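Local coordinates for Thg1-like uncharacterized protein (Bacillus thuringiensis, PDB 4KGM), which is probably a tRNA(His) guanylyltransferase-like nucleotidyltransferase with a polymerase palm-like domain, which binds ATP and magnesium ions, at residues H35-G40 with Q47-A52; K68-Y71 with E76-I79. All coordinates share one frame; numbering follows the deposited sequence. Where two conformers were deposited one is given.

Interaction 1: residues H35-G40 with Q47-A52. With ATP (adenosine-5'-triphosphate), chain E.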
# COMPACT_ATOMS: atom_id res chain seq x y z
N HIS A 35 -19.80 22.78 6.22
CA HIS A 35 -20.89 23.16 7.11
C HIS A 35 -20.68 24.61 7.52
O HIS A 35 -21.64 25.35 7.77
CB HIS A 35 -20.90 22.26 8.35
CG HIS A 35 -19.60 22.25 9.10
ND1 HIS A 35 -18.55 21.42 8.77
CD2 HIS A 35 -19.17 22.99 10.15
CE1 HIS A 35 -17.54 21.63 9.59
NE2 HIS A 35 -17.89 22.58 10.44
N THR A 36 -19.41 25.01 7.58
CA THR A 36 -19.02 26.37 7.93
C THR A 36 -18.97 27.24 6.68
O THR A 36 -19.44 28.38 6.69
CB THR A 36 -17.63 26.38 8.59
OG1 THR A 36 -17.65 25.59 9.79
CG2 THR A 36 -17.21 27.81 8.94
N TYR A 37 -18.40 26.69 5.62
CA TYR A 37 -18.24 27.42 4.36
C TYR A 37 -19.59 27.78 3.75
O TYR A 37 -19.75 28.86 3.17
CB TYR A 37 -17.41 26.61 3.37
CG TYR A 37 -17.19 27.30 2.05
CD1 TYR A 37 -16.16 28.23 1.90
CD2 TYR A 37 -17.99 27.03 0.94
CE1 TYR A 37 -15.95 28.87 0.70
CE2 TYR A 37 -17.78 27.66 -0.27
CZ TYR A 37 -16.76 28.58 -0.38
OH TYR A 37 -16.54 29.22 -1.58
N THR A 38 -20.56 26.89 3.88
CA THR A 38 -21.89 27.13 3.33
C THR A 38 -22.80 27.84 4.33
O THR A 38 -23.93 28.22 3.99
CB THR A 38 -22.56 25.83 2.84
OG1 THR A 38 -22.75 24.94 3.95
CG2 THR A 38 -21.71 25.15 1.78
N LYS A 39 -22.31 28.01 5.55
CA LYS A 39 -23.05 28.76 6.57
C LYS A 39 -23.15 30.22 6.15
O LYS A 39 -22.30 31.04 6.51
CB LYS A 39 -22.37 28.64 7.93
N GLY A 40 -24.19 30.54 5.39
CA GLY A 40 -24.37 31.87 4.85
C GLY A 40 -24.93 31.78 3.45
O GLY A 40 -25.23 32.80 2.82
N GLN A 47 -28.45 27.93 -5.58
CA GLN A 47 -28.22 27.80 -7.02
C GLN A 47 -26.82 28.26 -7.41
O GLN A 47 -26.21 27.68 -8.31
CB GLN A 47 -29.27 28.61 -7.79
CG GLN A 47 -29.21 28.45 -9.30
CD GLN A 47 -29.87 27.18 -9.79
OE1 GLN A 47 -30.61 26.53 -9.05
NE2 GLN A 47 -29.60 26.81 -11.04
N ASP A 48 -26.32 29.29 -6.74
CA ASP A 48 -24.98 29.81 -7.04
C ASP A 48 -23.89 28.82 -6.65
O ASP A 48 -22.93 28.62 -7.40
CB ASP A 48 -24.76 31.15 -6.32
CG ASP A 48 -25.44 32.30 -7.02
OD1 ASP A 48 -25.57 32.25 -8.26
OD2 ASP A 48 -25.85 33.26 -6.33
N LEU A 49 -24.04 28.20 -5.48
CA LEU A 49 -23.06 27.23 -5.00
C LEU A 49 -23.06 25.98 -5.88
O LEU A 49 -22.00 25.47 -6.25
CB LEU A 49 -23.36 26.85 -3.55
CG LEU A 49 -22.41 25.83 -2.92
CD1 LEU A 49 -21.03 26.44 -2.72
CD2 LEU A 49 -22.97 25.32 -1.60
N ALA A 50 -24.26 25.50 -6.21
CA ALA A 50 -24.40 24.30 -7.03
C ALA A 50 -23.82 24.49 -8.42
O ALA A 50 -23.19 23.59 -8.97
CB ALA A 50 -25.86 23.89 -7.11
N GLU A 51 -24.02 25.67 -9.00
CA GLU A 51 -23.51 25.97 -10.34
C GLU A 51 -22.00 26.19 -10.33
O GLU A 51 -21.35 26.17 -11.38
CB GLU A 51 -24.22 27.18 -10.94
CG GLU A 51 -25.65 26.91 -11.36
CD GLU A 51 -26.32 28.11 -11.98
OE1 GLU A 51 -25.64 29.14 -12.18
OE2 GLU A 51 -27.53 28.03 -12.28
N ALA A 52 -21.44 26.42 -9.15
CA ALA A 52 -20.00 26.56 -8.99
C ALA A 52 -19.34 25.19 -8.99
O ALA A 52 -18.21 25.03 -9.47
CB ALA A 52 -19.67 27.31 -7.71
PG ATP E . -15.99 17.41 6.38
O1G ATP E . -16.54 16.16 7.04
O2G ATP E . -14.67 17.88 6.93
O3G ATP E . -16.06 17.38 4.87
PB ATP E . -18.41 18.85 6.04
O1B ATP E . -18.09 19.14 4.59
O2B ATP E . -19.19 19.86 6.84
O3B ATP E . -17.03 18.56 6.83
PA ATP E . -20.28 17.06 5.03
O1A ATP E . -21.12 15.91 5.54
O2A ATP E . -19.58 16.96 3.70
O3A ATP E . -19.19 17.44 6.15
O5' ATP E . -21.18 18.40 5.02
C5' ATP E . -21.67 18.95 3.81
C4' ATP E . -22.34 20.29 4.10
O4' ATP E . -22.43 21.08 2.92
C3' ATP E . -23.75 20.11 4.63
O3' ATP E . -23.80 20.49 6.01
C2' ATP E . -24.63 21.03 3.80
O2' ATP E . -25.36 21.91 4.65
C1' ATP E . -23.66 21.81 2.93
N9 ATP E . -24.20 21.97 1.55
C8 ATP E . -24.07 21.09 0.54
N7 ATP E . -24.68 21.54 -0.59
C5 ATP E . -25.21 22.74 -0.30
C6 ATP E . -26.00 23.76 -1.04
N6 ATP E . -26.33 23.58 -2.34
N1 ATP E . -26.36 24.87 -0.37
C2 ATP E . -26.03 25.06 0.92
N3 ATP E . -25.33 24.18 1.65
C4 ATP E . -24.90 23.02 1.10
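In one of its two deposited conformers, His35 ND1 donates a hydrogen bond of 2.6 Å to ATP O2B, with an N-H...acceptor angle of 157°. The beta-phosphate is met at the ring edge: chi1 of 56° (CG between backbone N and carbonyl carbon) sets the ring's side of the backbone, and chi2 of -86° turns its ND1 edge to the phosphate. At the base end, Thr38 and Leu49 come together against one face of the adenine. Leu49 CD2 sits almost directly above ATP C6 at 3.5 Å and touches Thr38 CG2 at 3.6 Å, the two side chains meeting at about a right angle. Thr38 CB approaches ATP N3 to 3.4 Å from that same face, tilted rather than straight above it. Thr38 OG1 is hydrogen-bonded to Phe34 O, one turn earlier, and also lies 3.4 Å from ATP C1'. Leu49 divides its methyls: while CD2 meets the base, CD1 reaches the edge of the Tyr37 ring, 4.2 Å from CE2, and Phe112 and Met116 of helix 97-119 touch both residues. Apolar contacts on the adenine, with His35 and the Phe34 amide bonded to the nucleotide, form part of the ATP pocket of this palm-like domain.

Interaction 2: residues K68-Y71 with E76-I79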
# COMPACT_ATOMS: atom_id res chain seq x y z
N LYS A 68 -14.72 9.84 -18.02
CA LYS A 68 -15.91 9.46 -18.77
C LYS A 68 -17.18 10.09 -18.21
O LYS A 68 -18.06 10.49 -18.96
CB LYS A 68 -16.05 7.93 -18.80
CG LYS A 68 -14.95 7.23 -19.58
CD LYS A 68 -15.06 7.53 -21.06
CE LYS A 68 -13.88 6.96 -21.83
NZ LYS A 68 -12.61 7.66 -21.50
N LEU A 69 -17.26 10.18 -16.89
CA LEU A 69 -18.45 10.71 -16.24
C LEU A 69 -18.12 11.35 -14.90
O LEU A 69 -17.26 10.86 -14.16
CB LEU A 69 -19.49 9.60 -16.07
CG LEU A 69 -20.88 9.98 -15.55
CD1 LEU A 69 -21.95 9.13 -16.22
CD2 LEU A 69 -20.97 9.83 -14.04
N VAL A 70 -18.80 12.44 -14.59
CA VAL A 70 -18.68 13.09 -13.30
C VAL A 70 -20.06 13.18 -12.65
O VAL A 70 -21.04 13.47 -13.33
CB VAL A 70 -18.09 14.51 -13.43
CG1 VAL A 70 -17.85 15.10 -12.05
CG2 VAL A 70 -16.80 14.47 -14.23
N TYR A 71 -20.13 12.92 -11.35
CA TYR A 71 -21.39 13.02 -10.63
C TYR A 71 -21.28 13.98 -9.44
O TYR A 71 -20.41 13.82 -8.58
CB TYR A 71 -21.84 11.64 -10.15
CG TYR A 71 -23.05 11.69 -9.24
CD1 TYR A 71 -24.33 11.86 -9.75
CD2 TYR A 71 -22.91 11.55 -7.86
CE1 TYR A 71 -25.43 11.90 -8.92
CE2 TYR A 71 -24.01 11.59 -7.02
CZ TYR A 71 -25.27 11.77 -7.56
OH TYR A 71 -26.36 11.81 -6.73
N GLU A 76 -19.71 16.98 -2.70
CA GLU A 76 -18.84 15.91 -3.17
C GLU A 76 -18.87 15.77 -4.69
O GLU A 76 -19.87 16.07 -5.34
CB GLU A 76 -19.19 14.57 -2.52
CG GLU A 76 -20.37 13.86 -3.15
CD GLU A 76 -20.56 12.46 -2.61
OE1 GLU A 76 -20.20 12.22 -1.44
OE2 GLU A 76 -21.06 11.60 -3.37
N ILE A 77 -17.75 15.32 -5.25
CA ILE A 77 -17.62 15.12 -6.69
C ILE A 77 -16.97 13.78 -7.00
O ILE A 77 -15.80 13.56 -6.68
CB ILE A 77 -16.78 16.24 -7.34
CG1 ILE A 77 -17.47 17.60 -7.19
CG2 ILE A 77 -16.53 15.94 -8.81
CD1 ILE A 77 -16.72 18.73 -7.84
N SER A 78 -17.73 12.88 -7.61
CA SER A 78 -17.21 11.58 -8.02
C SER A 78 -16.89 11.57 -9.51
O SER A 78 -17.68 12.04 -10.32
CB SER A 78 -18.19 10.46 -7.69
OG SER A 78 -18.28 10.25 -6.29
N ILE A 79 -15.72 11.04 -9.86
CA ILE A 79 -15.29 11.00 -11.25
C ILE A 79 -14.95 9.57 -11.68
O ILE A 79 -14.14 8.90 -11.03
CB ILE A 79 -14.06 11.89 -11.47
CG1 ILE A 79 -14.32 13.30 -10.93
CG2 ILE A 79 -13.68 11.93 -12.95
CD1 ILE A 79 -13.08 14.16 -10.82
O HOH W 1 -20.32 12.01 -5.82
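Val70 turns its CG1 methyl toward two isoleucines of the partner strand, while Tyr71 and Ser78 project from the other side of the sheet. With CG1 anti to the backbone N (chi1 -174°), the valine reaches diagonally to Ile77 CG2 at 3.6 Å, the two side chains meeting at a slant. The contact with its directly paired neighbour is looser, Val70 CG1 lying 4.1 Å from Ile79 CG1. Cys57 of helix 47-63 packs on both Val70 and Ile77, so helix 47-63 covers the Val70 and Ile77 part of this face.

The backbone fixes that register. The strand axes run antiparallel, at 165°, and Tyr71 with Ser78 forms the hydrogen-bonded pair: Tyr71 N donates to Ser78 O at 2.8 Å, and Ser78 N to Tyr71 O at 3.0 Å, both donors in the carbonyl plane. Val70 with Ile79 is the adjoining non-hydrogen-bonded pair.

The Tyr71 and Ser78 face is more polar. A water lies 2.6 Å from Glu76 OE2, to which it donates, and 2.7 Å from Ser78 OG; its bond to Tyr71 O, 3.3 Å, is weak. Second partners come from helix 140-160: Arg147 forms a salt bridge with Glu76 OE1, and Tyr143 OH is hydrogen-bonded to Ser78 OG. The Tyr71 ring leads away from this water, and Tyr71 OH is hydrogen-bonded to Arg198 O. Strands 67-73 and 76-81 thus make a beta hairpin whose connection carries the magnesium ligand Asp75, consistent with the metal-bearing hairpin of polymerase-like palm domains.

The two interactions come in series along the chain, and their centres are 18 Å apart, with nearest atoms about 7 Å apart and no touch. Helix 47-63 connects them: its first turn supplies Leu49 to interaction 1, whereas Cys57, Leu60 and Ala61 further along cover the Val70 and Ile77 side of interaction 2. From there the chain enters strand 67-73, inside the six-stranded antiparallel sheet. A bound magnesium ion is about 5 Å from the Glu76 side chain, and one is about 9 Å from that of Thr38. Asp30, in strand 25-31 next to strand 76-81, and Asp75, in the hairpin connection, bind the metals, so the nucleotide pocket borders one end of the palm-like sheet.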